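Local coordinates for protein endosialidase (Enterobacteria phage phi92, PDB 4HIZ) that hydrolyses internal linkages of sialic acid polymers, probably both alpha-2,8 and alpha-2,9, as a trimeric enzyme of a bacteriophage, at residues 317-322 with 359-364; 371-376 with 397-402; 595-600 with 609-614; 627-632 with 638-643. All blocks are in the same frame, centred on the assembly; numbering follows the deposited sequence. Where two conformers were deposited one is given.

Interaction 1. Residues 317-322 with 359-364; sequences RRLGIL and LYLTTR
Leu319 and Thr363, like Ile321 and Leu359, meet through aliphatic branches, with no ring, amide or guanidinium of either segment between them; beside the contact, the Arg318 guanidinium holds the carbonyl O of Arg317 close to its plane through NH1. Strands 318-322 and 359-364 pass 9.4 Å apart at their axes, with their directions 144° apart, and no hydrogen bond crosses. This is the geometry of twisted sheets packed face against face, not of paired strands. At one end the delta carbons of Leu319 straddle the methyl of Thr363: CD1 of Leu319 stands 3.9 Å from CG2 of Thr363, and CD2 of Leu319 is almost as near, while CD2 also reaches CD1 of Leu361 at 4.2 Å. The hydroxyl of Thr363 takes the position between backbone N and carbonyl carbon (chi1 59°), which turns the methyl to Leu319 and leaves OG1 to accept the backbone N-H of Thr374 on the next strand of its own sheet. At the other end Ile321 and Leu359 meet tip to tip, CD1 of Ile321 lying 3.8 Å from CD2 of Leu359. Ile352 touches both Ile321 and Leu361, and Trp385 borders Leu359 and Leu361. Because 318-324 belongs to one four-stranded antiparallel sheet and 358-365 to the following one, this apolar interlayer is characteristic of successive blades in a beta-propeller, here the endosialidase catalytic domain.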
loop_
_atom_site.group_PDB
_atom_site.type_symbol
_atom_site.label_atom_id
_atom_site.label_comp_id
_atom_site.label_asym_id
_atom_site.label_seq_id
_atom_site.Cartn_x
_atom_site.Cartn_y
_atom_site.Cartn_z
ATOM N N ARG A 317 33.595 -11.628 32.533
ATOM C CA ARG A 317 32.993 -11.799 31.203
ATOM C C ARG A 317 33.781 -12.801 30.368
ATOM O O ARG A 317 34.993 -12.989 30.572
ATOM C CB ARG A 317 32.971 -10.470 30.448
ATOM C CG ARG A 317 32.018 -9.456 31.044
ATOM C CD ARG A 317 31.652 -8.379 30.048
ATOM N NE ARG A 317 30.793 -7.437 30.733
ATOM C CZ ARG A 317 29.990 -6.603 30.131
ATOM N NH1 ARG A 317 29.938 -6.601 28.803
ATOM N NH2 ARG A 317 29.240 -5.784 30.859
ATOM N N ARG A 318 33.100 -13.438 29.412
ATOM C CA ARG A 318 33.775 -14.220 28.374
ATOM C C ARG A 318 33.234 -13.748 27.032
ATOM O O ARG A 318 32.061 -13.393 26.943
ATOM C CB ARG A 318 33.492 -15.719 28.500
ATOM C CG ARG A 318 34.415 -16.480 29.490
ATOM C CD ARG A 318 33.978 -16.223 30.895
ATOM N NE ARG A 318 34.791 -17.012 31.850
ATOM C CZ ARG A 318 35.947 -16.597 32.349
ATOM N NH1 ARG A 318 36.415 -15.403 31.987
ATOM N NH2 ARG A 318 36.625 -17.364 33.221
ATOM N N LEU A 319 34.078 -13.722 26.009
ATOM C CA LEU A 319 33.594 -13.342 24.677
ATOM C C LEU A 319 34.389 -14.174 23.691
ATOM O O LEU A 319 35.611 -14.357 23.855
ATOM C CB LEU A 319 33.879 -11.860 24.470
ATOM C CG LEU A 319 33.368 -11.296 23.132
ATOM C CD1 LEU A 319 32.898 -9.816 23.287
ATOM C CD2 LEU A 319 34.407 -11.406 22.008
ATOM N N GLY A 320 33.726 -14.680 22.656
ATOM C CA GLY A 320 34.498 -15.400 21.655
ATOM C C GLY A 320 33.580 -16.032 20.647
ATOM O O GLY A 320 32.580 -15.415 20.224
ATOM N N ILE A 321 33.907 -17.270 20.265
ATOM C CA ILE A 321 33.122 -17.962 19.251
ATOM C C ILE A 321 32.696 -19.341 19.724
ATOM O O ILE A 321 33.354 -19.957 20.565
ATOM C CB ILE A 321 33.903 -18.088 17.927
ATOM C CG1 ILE A 321 35.110 -19.054 18.057
ATOM C CG2 ILE A 321 34.343 -16.667 17.439
ATOM C CD1 ILE A 321 35.852 -19.245 16.729
ATOM N N LEU A 322 31.586 -19.817 19.181
ATOM C CA LEU A 322 31.250 -21.233 19.246
ATOM C C LEU A 322 31.677 -21.805 17.905
ATOM O O LEU A 322 31.136 -21.423 16.849
ATOM C CB LEU A 322 29.748 -21.427 19.450
ATOM C CG LEU A 322 29.161 -20.635 20.646
ATOM C CD1 LEU A 322 27.678 -20.939 20.757
ATOM C CD2 LEU A 322 29.878 -20.976 21.987
ATOM N N LEU A 359 40.467 -15.411 10.617
ATOM C CA LEU A 359 39.193 -15.077 11.227
ATOM C C LEU A 359 39.372 -13.680 11.835
ATOM O O LEU A 359 40.266 -13.468 12.640
ATOM C CB LEU A 359 38.904 -16.112 12.341
ATOM C CG LEU A 359 37.588 -15.923 13.108
ATOM C CD1 LEU A 359 36.379 -15.938 12.127
ATOM C CD2 LEU A 359 37.500 -17.054 14.165
ATOM N N TYR A 360 38.514 -12.729 11.440
ATOM C CA TYR A 360 38.522 -11.363 11.999
ATOM C C TYR A 360 37.352 -11.200 12.933
ATOM O O TYR A 360 36.298 -11.802 12.732
ATOM C CB TYR A 360 38.380 -10.347 10.836
ATOM C CG TYR A 360 39.531 -10.436 9.856
ATOM C CD1 TYR A 360 40.732 -9.760 10.105
ATOM C CD2 TYR A 360 39.430 -11.218 8.694
ATOM C CE1 TYR A 360 41.817 -9.850 9.224
ATOM C CE2 TYR A 360 40.496 -11.305 7.792
ATOM C CZ TYR A 360 41.684 -10.622 8.069
ATOM O OH TYR A 360 42.739 -10.706 7.195
ATOM N N LEU A 361 37.551 -10.397 13.981
ATOM C CA LEU A 361 36.526 -10.201 15.005
ATOM C C LEU A 361 36.560 -8.748 15.459
ATOM O O LEU A 361 37.634 -8.165 15.621
ATOM C CB LEU A 361 36.822 -11.153 16.199
ATOM C CG LEU A 361 35.913 -11.053 17.445
ATOM C CD1 LEU A 361 35.826 -12.416 18.175
ATOM C CD2 LEU A 361 36.387 -10.000 18.461
ATOM N N THR A 362 35.384 -8.142 15.637
ATOM C CA THR A 362 35.336 -6.847 16.344
ATOM C C THR A 362 34.416 -6.970 17.533
ATOM O O THR A 362 33.478 -7.773 17.503
ATOM C CB THR A 362 34.703 -5.734 15.457
ATOM O OG1 THR A 362 33.380 -6.129 15.082
ATOM C CG2 THR A 362 35.535 -5.480 14.226
ATOM N N THR A 363 34.648 -6.163 18.579
ATOM C CA THR A 363 33.756 -6.203 19.725
ATOM C C THR A 363 33.001 -4.904 19.835
ATOM O O THR A 363 33.411 -3.875 19.285
ATOM C CB THR A 363 34.529 -6.357 21.070
ATOM O OG1 THR A 363 35.432 -5.258 21.213
ATOM C CG2 THR A 363 35.341 -7.666 21.109
ATOM N N ARG A 364 31.882 -4.982 20.536
ATOM C CA ARG A 364 31.176 -3.807 21.039
ATOM C C ARG A 364 31.721 -3.451 22.432
ATOM O O ARG A 364 31.804 -4.324 23.307
ATOM C CB ARG A 364 29.706 -4.166 21.231
ATOM C CG ARG A 364 28.886 -3.080 21.973
ATOM C CD ARG A 364 27.420 -3.478 21.920
ATOM N NE ARG A 364 26.633 -2.706 22.862
ATOM C CZ ARG A 364 25.310 -2.746 22.942
ATOM N NH1 ARG A 364 24.607 -3.518 22.125
ATOM N NH2 ARG A 364 24.684 -1.987 23.833
#

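Interaction 2. Residues 371-376 with 397-402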
loop_
_atom_site.group_PDB
_atom_site.type_symbol
_atom_site.label_atom_id
_atom_site.label_comp_id
_atom_site.label_asym_id
_atom_site.label_seq_id
_atom_site.Cartn_x
_atom_site.Cartn_y
_atom_site.Cartn_z
ATOM N N ALA A 371 38.130 1.198 28.177
ATOM C CA ALA A 371 38.595 0.835 26.834
ATOM C C ALA A 371 37.485 0.075 26.108
ATOM O O ALA A 371 36.825 -0.812 26.678
ATOM C CB ALA A 371 39.864 0.017 26.920
ATOM N N GLY A 372 37.260 0.445 24.846
ATOM C CA GLY A 372 36.058 -0.012 24.152
ATOM C C GLY A 372 36.355 -1.020 23.067
ATOM O O GLY A 372 37.209 -1.898 23.233
ATOM N N SER A 373 35.672 -0.887 21.929
ATOM C CA SER A 373 35.811 -1.873 20.842
ATOM C C SER A 373 37.253 -2.195 20.477
ATOM O O SER A 373 38.139 -1.309 20.452
ATOM C CB SER A 373 35.152 -1.318 19.574
ATOM O OG SER A 373 33.759 -1.211 19.782
ATOM N N THR A 374 37.444 -3.458 20.090
ATOM C CA THR A 374 38.744 -4.001 19.698
ATOM C C THR A 374 38.553 -4.719 18.378
ATOM O O THR A 374 37.503 -5.325 18.147
ATOM C CB THR A 374 39.183 -5.055 20.742
ATOM O OG1 THR A 374 39.282 -4.424 22.019
ATOM C CG2 THR A 374 40.545 -5.678 20.422
ATOM N N LEU A 375 39.559 -4.626 17.520
ATOM C CA LEU A 375 39.661 -5.434 16.310
ATOM C C LEU A 375 40.671 -6.544 16.571
ATOM O O LEU A 375 41.739 -6.300 17.137
ATOM C CB LEU A 375 40.122 -4.571 15.120
ATOM C CG LEU A 375 40.483 -5.278 13.800
ATOM C CD1 LEU A 375 39.269 -5.999 13.174
ATOM C CD2 LEU A 375 41.073 -4.268 12.795
ATOM N N ALA A 376 40.344 -7.766 16.182
ATOM C CA ALA A 376 41.267 -8.881 16.437
ATOM C C ALA A 376 41.306 -9.792 15.212
ATOM O O ALA A 376 40.363 -9.795 14.408
ATOM C CB ALA A 376 40.820 -9.634 17.673
ATOM N N THR A 397 27.878 0.233 20.325
ATOM C CA THR A 397 27.564 -0.243 18.967
ATOM C C THR A 397 28.338 -1.519 18.666
ATOM O O THR A 397 29.535 -1.628 18.994
ATOM C CB THR A 397 27.840 0.861 17.891
ATOM O OG1 THR A 397 27.471 0.376 16.593
ATOM C CG2 THR A 397 29.309 1.277 17.823
ATOM N N ASN A 398 27.674 -2.478 18.016
ATOM C CA ASN A 398 28.453 -3.519 17.351
ATOM C C ASN A 398 29.134 -2.900 16.129
ATOM O O ASN A 398 28.728 -1.831 15.654
ATOM C CB ASN A 398 27.611 -4.762 16.987
ATOM C CG ASN A 398 26.571 -4.473 15.937
ATOM O OD1 ASN A 398 25.960 -3.434 15.983
ATOM N ND2 ASN A 398 26.353 -5.376 15.018
ATOM N N LEU A 399 30.154 -3.575 15.608
ATOM C CA LEU A 399 30.964 -3.042 14.511
ATOM C C LEU A 399 31.042 -4.061 13.374
ATOM O O LEU A 399 32.068 -4.727 13.179
ATOM C CB LEU A 399 32.383 -2.695 14.977
ATOM C CG LEU A 399 32.497 -1.529 15.988
ATOM C CD1 LEU A 399 33.985 -1.275 16.325
ATOM C CD2 LEU A 399 31.889 -0.257 15.425
ATOM N N PRO A 400 29.953 -4.218 12.633
ATOM C CA PRO A 400 29.969 -5.189 11.524
ATOM C C PRO A 400 30.841 -4.697 10.383
ATOM O O PRO A 400 31.138 -3.485 10.229
ATOM C CB PRO A 400 28.488 -5.301 11.121
ATOM C CG PRO A 400 27.976 -3.885 11.389
ATOM C CD PRO A 400 28.656 -3.519 12.744
ATOM N N PHE A 401 31.290 -5.641 9.563
ATOM C CA PHE A 401 32.309 -5.286 8.594
ATOM C C PHE A 401 32.364 -6.316 7.488
ATOM O O PHE A 401 31.838 -7.436 7.631
ATOM C CB PHE A 401 33.695 -5.196 9.269
ATOM C CG PHE A 401 34.182 -6.512 9.821
ATOM C CD1 PHE A 401 33.822 -6.898 11.120
ATOM C CD2 PHE A 401 34.987 -7.362 9.048
ATOM C CE1 PHE A 401 34.265 -8.128 11.656
ATOM C CE2 PHE A 401 35.438 -8.593 9.600
ATOM C CZ PHE A 401 35.058 -8.967 10.876
ATOM N N ALA A 402 32.994 -5.934 6.382
ATOM C CA ALA A 402 33.406 -6.918 5.374
ATOM C C ALA A 402 34.833 -6.625 4.928
ATOM O O ALA A 402 35.301 -5.487 5.065
ATOM C CB ALA A 402 32.459 -6.806 4.135
HETATM O O HOH W 1 31.200 -0.283 20.536
#
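Thr397 reaches Ser373 through a bridging water. The water donates to the carbonyl O of Thr397 at 2.6 Å and to OG of Ser373 at 2.8 Å, spanning two oxygens that are 4.3 Å apart. The Thr397 hydroxyl is turned to its own chain: OG1 of Thr397 donates to the carbonyl O of Asn398 at 2.7 Å, with the donor tilted 19° from the carbonyl plane, and pairs with the backbone N of Thr413. Asn398 makes no contact with 371-376; its ND2 bonds to the carbonyl O of Gly475. Leu399 then supplies the direct touch. With CG trans to the carbonyl carbon (chi1 -66°), its CD1 lies against the serine side chain, 3.5 Å from CB of Ser373, closer than usual for two carbons; OG of Ser373 is equally near that methyl. The carbonyl O of Leu399 sits in plane at the edge of the Phe401 ring and accepts a bond from OG1 of Thr362. From Phe401 onward the chain becomes the first strand of the next propeller sheet, so 397-400 is part of the connection leading there from strand 386-389. On the other segment, OG of Ser373 also bonds to the carbonyl O of Thr363. Because the water donates to OG, the serine's own hydrogen is left for a carbonyl, most plausibly that of Thr363; a bond to Val394 O is weak. The chemistry thus implies a buried hydroxyl that accepts from the water and probably donates to Thr363 O, with one leucine methyl pressed beside it.

Interaction 3. Residues 595-600 with 609-614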
loop_
_atom_site.group_PDB
_atom_site.type_symbol
_atom_site.label_atom_id
_atom_site.label_comp_id
_atom_site.label_asym_id
_atom_site.label_seq_id
_atom_site.Cartn_x
_atom_site.Cartn_y
_atom_site.Cartn_z
ATOM N N GLY A 595 -19.285 -20.770 18.139
ATOM C CA GLY A 595 -19.383 -19.565 17.318
ATOM C C GLY A 595 -20.651 -18.829 17.635
ATOM O O GLY A 595 -21.685 -19.463 17.888
ATOM N N VAL A 596 -20.570 -17.502 17.625
ATOM C CA VAL A 596 -21.698 -16.668 18.011
ATOM C C VAL A 596 -22.005 -15.719 16.851
ATOM O O VAL A 596 -21.120 -15.010 16.379
ATOM C CB VAL A 596 -21.339 -15.833 19.241
ATOM C CG1 VAL A 596 -22.476 -14.863 19.614
ATOM C CG2 VAL A 596 -21.026 -16.757 20.441
ATOM N N ILE A 597 -23.260 -15.694 16.414
ATOM C CA ILE A 597 -23.689 -14.695 15.439
ATOM C C ILE A 597 -24.783 -13.932 16.161
ATOM O O ILE A 597 -25.797 -14.515 16.531
ATOM C CB ILE A 597 -24.210 -15.345 14.173
ATOM C CG1 ILE A 597 -23.071 -16.167 13.528
ATOM C CG2 ILE A 597 -24.699 -14.244 13.232
ATOM C CD1 ILE A 597 -23.524 -17.012 12.420
ATOM N N ALA A 598 -24.568 -12.637 16.386
ATOM C CA ALA A 598 -25.428 -11.893 17.322
ATOM C C ALA A 598 -25.826 -10.539 16.803
ATOM O O ALA A 598 -25.211 -9.996 15.863
ATOM C CB ALA A 598 -24.746 -11.718 18.689
ATOM N N LYS A 599 -26.842 -9.979 17.459
ATOM C CA LYS A 599 -27.419 -8.696 17.032
ATOM C C LYS A 599 -27.167 -7.628 18.084
ATOM O O LYS A 599 -27.691 -7.706 19.180
ATOM C CB LYS A 599 -28.914 -8.850 16.833
ATOM C CG LYS A 599 -29.622 -7.521 16.471
ATOM C CD LYS A 599 -29.245 -7.087 15.014
ATOM C CE LYS A 599 -29.491 -5.561 14.837
ATOM N NZ LYS A 599 -28.426 -4.745 15.508
ATOM N N ASN A 600 -26.379 -6.619 17.748
ATOM C CA ASN A 600 -26.068 -5.585 18.732
ATOM C C ASN A 600 -27.321 -4.757 19.039
ATOM O O ASN A 600 -28.298 -4.758 18.264
ATOM C CB ASN A 600 -24.961 -4.674 18.208
ATOM C CG ASN A 600 -23.585 -5.310 18.322
ATOM O OD1 ASN A 600 -23.335 -6.160 19.203
ATOM N ND2 ASN A 600 -22.669 -4.879 17.454
ATOM N N GLN A 609 -34.974 -4.590 17.623
ATOM C CA GLN A 609 -33.815 -5.505 17.728
ATOM C C GLN A 609 -34.142 -6.970 17.430
ATOM O O GLN A 609 -34.884 -7.626 18.188
ATOM C CB GLN A 609 -33.187 -5.441 19.123
ATOM C CG GLN A 609 -31.896 -6.278 19.205
ATOM C CD GLN A 609 -31.374 -6.352 20.637
ATOM O OE1 GLN A 609 -32.154 -6.312 21.592
ATOM N NE2 GLN A 609 -30.056 -6.451 20.791
ATOM N N ARG A 610 -33.547 -7.486 16.351
ATOM C CA ARG A 610 -33.727 -8.895 16.016
ATOM C C ARG A 610 -32.744 -9.311 14.937
ATOM O O ARG A 610 -32.206 -8.477 14.182
ATOM C CB ARG A 610 -35.161 -9.138 15.520
ATOM C CG ARG A 610 -35.491 -8.449 14.163
ATOM C CD ARG A 610 -37.003 -8.435 13.997
ATOM N NE ARG A 610 -37.486 -7.947 12.697
ATOM C CZ ARG A 610 -37.637 -6.665 12.385
ATOM N NH1 ARG A 610 -37.284 -5.689 13.245
ATOM N NH2 ARG A 610 -38.161 -6.358 11.199
ATOM N N LEU A 611 -32.524 -10.615 14.885
ATOM C CA LEU A 611 -31.693 -11.217 13.849
ATOM C C LEU A 611 -32.626 -11.998 12.920
ATOM O O LEU A 611 -33.465 -12.769 13.397
ATOM C CB LEU A 611 -30.661 -12.170 14.503
ATOM C CG LEU A 611 -29.704 -12.868 13.508
ATOM C CD1 LEU A 611 -28.800 -11.882 12.746
ATOM C CD2 LEU A 611 -28.841 -13.958 14.207
ATOM N N ILE A 612 -32.498 -11.797 11.605
ATOM C CA ILE A 612 -33.390 -12.481 10.644
ATOM C C ILE A 612 -32.534 -13.381 9.745
ATOM O O ILE A 612 -31.676 -12.904 9.002
ATOM C CB ILE A 612 -34.187 -11.505 9.743
ATOM C CG1 ILE A 612 -34.911 -10.467 10.619
ATOM C CG2 ILE A 612 -35.186 -12.312 8.876
ATOM C CD1 ILE A 612 -35.607 -9.373 9.767
ATOM N N LEU A 613 -32.770 -14.680 9.812
ATOM C CA LEU A 613 -32.052 -15.634 8.972
ATOM C C LEU A 613 -32.984 -15.978 7.835
ATOM O O LEU A 613 -34.128 -16.346 8.077
ATOM C CB LEU A 613 -31.743 -16.892 9.773
ATOM C CG LEU A 613 -30.930 -16.658 11.045
ATOM C CD1 LEU A 613 -31.080 -17.861 11.932
ATOM C CD2 LEU A 613 -29.469 -16.437 10.686
ATOM N N CYS A 614 -32.507 -15.851 6.593
ATOM C CA CYS A 614 -33.399 -15.936 5.422
ATOM C C CYS A 614 -32.943 -16.964 4.413
ATOM O O CYS A 614 -31.771 -16.965 4.031
ATOM C CB CYS A 614 -33.418 -14.591 4.671
ATOM S SG CYS A 614 -33.583 -13.126 5.683
#
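Lys599 and Gln609 both start with CG trans to the backbone N. The turn at chi2 (71°) then folds the lysine chain over the carbonyl of Arg610, while the straight glutamine chain runs the other way alongside it and places NE2 at the carbonyl O of Lys599. The segments belong to an interwoven trimeric beta stalk, consistent with a triple beta-helix of the phage-fibre type: residues of both 595-599 and 610-613 form parallel ladders with strands of the second subunit. Within the chain no backbone bond joins them, and the short strands approach to 6.7 Å at an angle of 124°. Side chains therefore bridge the gap. CG of Lys599 packs on CG of Gln609 at 3.8 Å, and CD of Lys599 lies 3.4 Å from the carbonyl O of Arg610. Farther along, CD2 of Leu611 meets CG2 of Ile597 at 4.3 Å; the latter isoleucine also packs on Ile597 of the second subunit. After its second bend, at chi4, the Lys599 amine reaches the carbonyl O of Asn600, NZ to O 2.8 Å, and bonds as well to the carbonyls of Leu590 and Gly592 of the second subunit. This collection of carbonyl oxygens would favour a protonated lysine. The Gln609 amide is held at both ends, its OE1 bonding to ND2 of Asn633. Its NE2 gives the sole direct hydrogen bond between 595-600 and 609-614, reaching the carbonyl O of Lys599 at 3.1 Å from 39° above the carbonyl plane.

Interaction 4. Residues 627-632 with 638-643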
loop_
_atom_site.group_PDB
_atom_site.type_symbol
_atom_site.label_atom_id
_atom_site.label_comp_id
_atom_site.label_asym_id
_atom_site.label_seq_id
_atom_site.Cartn_x
_atom_site.Cartn_y
_atom_site.Cartn_z
ATOM N N LEU A 627 -36.172 -17.339 9.837
ATOM C CA LEU A 627 -36.239 -17.500 11.293
ATOM C C LEU A 627 -35.890 -16.142 11.901
ATOM O O LEU A 627 -34.833 -15.570 11.608
ATOM C CB LEU A 627 -35.236 -18.567 11.761
ATOM C CG LEU A 627 -35.093 -18.633 13.307
ATOM C CD1 LEU A 627 -36.419 -19.042 13.952
ATOM C CD2 LEU A 627 -33.941 -19.628 13.699
ATOM N N GLN A 628 -36.794 -15.601 12.716
ATOM C CA GLN A 628 -36.524 -14.318 13.364
ATOM C C GLN A 628 -36.317 -14.565 14.859
ATOM O O GLN A 628 -37.159 -15.189 15.540
ATOM C CB GLN A 628 -37.680 -13.309 13.144
ATOM C CG GLN A 628 -37.877 -12.997 11.630
ATOM C CD GLN A 628 -38.496 -11.637 11.396
ATOM O OE1 GLN A 628 -38.347 -10.731 12.202
ATOM N NE2 GLN A 628 -39.162 -11.483 10.258
ATOM N N LEU A 629 -35.195 -14.077 15.364
ATOM C CA LEU A 629 -34.888 -14.202 16.789
ATOM C C LEU A 629 -34.930 -12.782 17.343
ATOM O O LEU A 629 -34.112 -11.944 16.935
ATOM C CB LEU A 629 -33.471 -14.785 16.951
ATOM C CG LEU A 629 -33.324 -16.207 16.398
ATOM C CD1 LEU A 629 -31.829 -16.701 16.395
ATOM C CD2 LEU A 629 -34.258 -17.173 17.124
ATOM N N TYR A 630 -35.891 -12.482 18.224
ATOM C CA TYR A 630 -36.003 -11.121 18.759
ATOM C C TYR A 630 -35.077 -10.908 19.958
ATOM O O TYR A 630 -34.872 -11.820 20.751
ATOM C CB TYR A 630 -37.446 -10.834 19.215
ATOM C CG TYR A 630 -38.515 -10.736 18.140
ATOM C CD1 TYR A 630 -38.256 -10.983 16.803
ATOM C CD2 TYR A 630 -39.806 -10.385 18.495
ATOM C CE1 TYR A 630 -39.286 -10.859 15.818
ATOM C CE2 TYR A 630 -40.825 -10.280 17.569
ATOM C CZ TYR A 630 -40.570 -10.510 16.223
ATOM O OH TYR A 630 -41.612 -10.394 15.305
ATOM N N GLY A 631 -34.507 -9.714 20.066
ATOM C CA GLY A 631 -33.657 -9.354 21.191
ATOM C C GLY A 631 -34.476 -8.909 22.397
ATOM O O GLY A 631 -35.702 -8.711 22.331
ATOM N N SER A 632 -33.760 -8.688 23.491
ATOM C CA SER A 632 -34.362 -8.215 24.737
ATOM C C SER A 632 -34.898 -6.787 24.647
ATOM O O SER A 632 -35.731 -6.377 25.481
ATOM C CB SER A 632 -33.322 -8.335 25.856
ATOM O OG SER A 632 -32.208 -7.483 25.599
ATOM N N ASN A 638 -37.555 -11.151 23.170
ATOM C CA ASN A 638 -37.091 -12.521 23.397
ATOM C C ASN A 638 -37.978 -13.599 22.780
ATOM O O ASN A 638 -37.866 -14.765 23.156
ATOM C CB ASN A 638 -36.928 -12.770 24.902
ATOM C CG ASN A 638 -35.945 -11.817 25.524
ATOM O OD1 ASN A 638 -35.057 -11.316 24.825
ATOM N ND2 ASN A 638 -36.086 -11.544 26.832
ATOM N N ARG A 639 -38.831 -13.218 21.824
ATOM C CA ARG A 639 -39.585 -14.196 21.014
ATOM C C ARG A 639 -38.710 -14.803 19.919
ATOM O O ARG A 639 -37.751 -14.196 19.462
ATOM C CB ARG A 639 -40.739 -13.539 20.264
ATOM C CG ARG A 639 -41.828 -12.951 21.126
ATOM C CD ARG A 639 -42.962 -12.478 20.220
ATOM N NE ARG A 639 -44.163 -12.226 20.987
ATOM C CZ ARG A 639 -45.254 -11.678 20.476
ATOM N NH1 ARG A 639 -45.279 -11.319 19.193
ATOM N NH2 ARG A 639 -46.310 -11.472 21.247
ATOM N N ALA A 640 -39.072 -15.993 19.486
ATOM C CA ALA A 640 -38.511 -16.524 18.242
ATOM C C ALA A 640 -39.685 -16.905 17.363
ATOM O O ALA A 640 -40.660 -17.487 17.851
ATOM C CB ALA A 640 -37.676 -17.762 18.536
ATOM N N ILE A 641 -39.626 -16.554 16.068
ATOM C CA ILE A 641 -40.710 -16.903 15.179
ATOM C C ILE A 641 -40.153 -17.511 13.904
ATOM O O ILE A 641 -39.263 -16.930 13.259
ATOM C CB ILE A 641 -41.540 -15.648 14.781
ATOM C CG1 ILE A 641 -41.967 -14.878 16.029
ATOM C CG2 ILE A 641 -42.768 -16.043 13.945
ATOM C CD1 ILE A 641 -42.556 -13.511 15.696
ATOM N N LEU A 642 -40.684 -18.683 13.550
ATOM C CA LEU A 642 -40.278 -19.379 12.330
ATOM C C LEU A 642 -41.355 -19.146 11.261
ATOM O O LEU A 642 -42.536 -19.376 11.517
ATOM C CB LEU A 642 -40.102 -20.889 12.626
ATOM C CG LEU A 642 -39.759 -21.758 11.397
ATOM C CD1 LEU A 642 -38.395 -21.408 10.824
ATOM C CD2 LEU A 642 -39.750 -23.206 11.857
ATOM N N TYR A 643 -40.935 -18.665 10.086
ATOM C CA TYR A 643 -41.838 -18.414 8.955
ATOM C C TYR A 643 -41.486 -19.402 7.853
ATOM O O TYR A 643 -40.373 -19.375 7.330
ATOM C CB TYR A 643 -41.609 -17.003 8.401
ATOM C CG TYR A 643 -41.860 -15.897 9.409
ATOM C CD1 TYR A 643 -40.902 -15.561 10.368
ATOM C CD2 TYR A 643 -43.043 -15.183 9.396
ATOM C CE1 TYR A 643 -41.136 -14.543 11.296
ATOM C CE2 TYR A 643 -43.290 -14.163 10.339
ATOM C CZ TYR A 643 -42.331 -13.838 11.249
ATOM O OH TYR A 643 -42.581 -12.834 12.177
HETATM O O HOH W 2 -44.100 -10.585 16.452
#
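Gln628 and Ile641 form a hydrogen-bonded antiparallel pair, Gln628 N to Ile641 O being 2.9 Å and almost straight at 178°, with the reciprocal bond equally short. Next along the hairpin, N of Tyr630 donates to O of Arg639 at 2.8 Å, and a longer bond from Asn638 N to Gly631 O (3.2 Å) follows toward the turn. On the Gln628 face, the Arg639 chain runs alongside the Tyr630 ring, CD2 of Tyr630 lying 3.7 Å from CB of Arg639 and the ring and guanidinium planes 23° apart. A water bonds to OH of Tyr630 and, weakly, to NH1 of Arg639. CD1 of Ile641 packs 3.6 Å from CZ of Tyr630, and CG of Gln628 approaches CE1 of Tyr643 at 3.6 Å. The other face carries Leu629 on Ala640, CD2 to CB 3.7 Å. In the second shell, Arg610 NE bonds to OE1 of Gln628 and His634 stacks on Tyr630. The hairpin supplies two strands of a three-stranded antiparallel sheet: 610-614 flanks 626-630 on the side opposite 640-643, while Ala640, Ile641 and Leu642 continue it as a parallel ladder with a strand of the third subunit.

In the fold
Interactions 1 and 2 are buried neighbours in the propeller, their centres about 9 Å apart, and share the sheet in which 358-365 and 374-378 lie side by side. The first is purely apolar between blades, whereas the second adds a water and a serine hydroxyl beside an interblade connection. Interactions 3 and 4, with centres about 10 Å apart, lie in the stalk on the opposite side of the chain's centre; strands 610-614 and 626-630 join them. Interaction 3 is mostly buried among subunits and relies on side-chain bridging. Interaction 4, only partly buried, rests chiefly on antiparallel backbone bonds, with Gln628, tyrosines and Ile641 on one face.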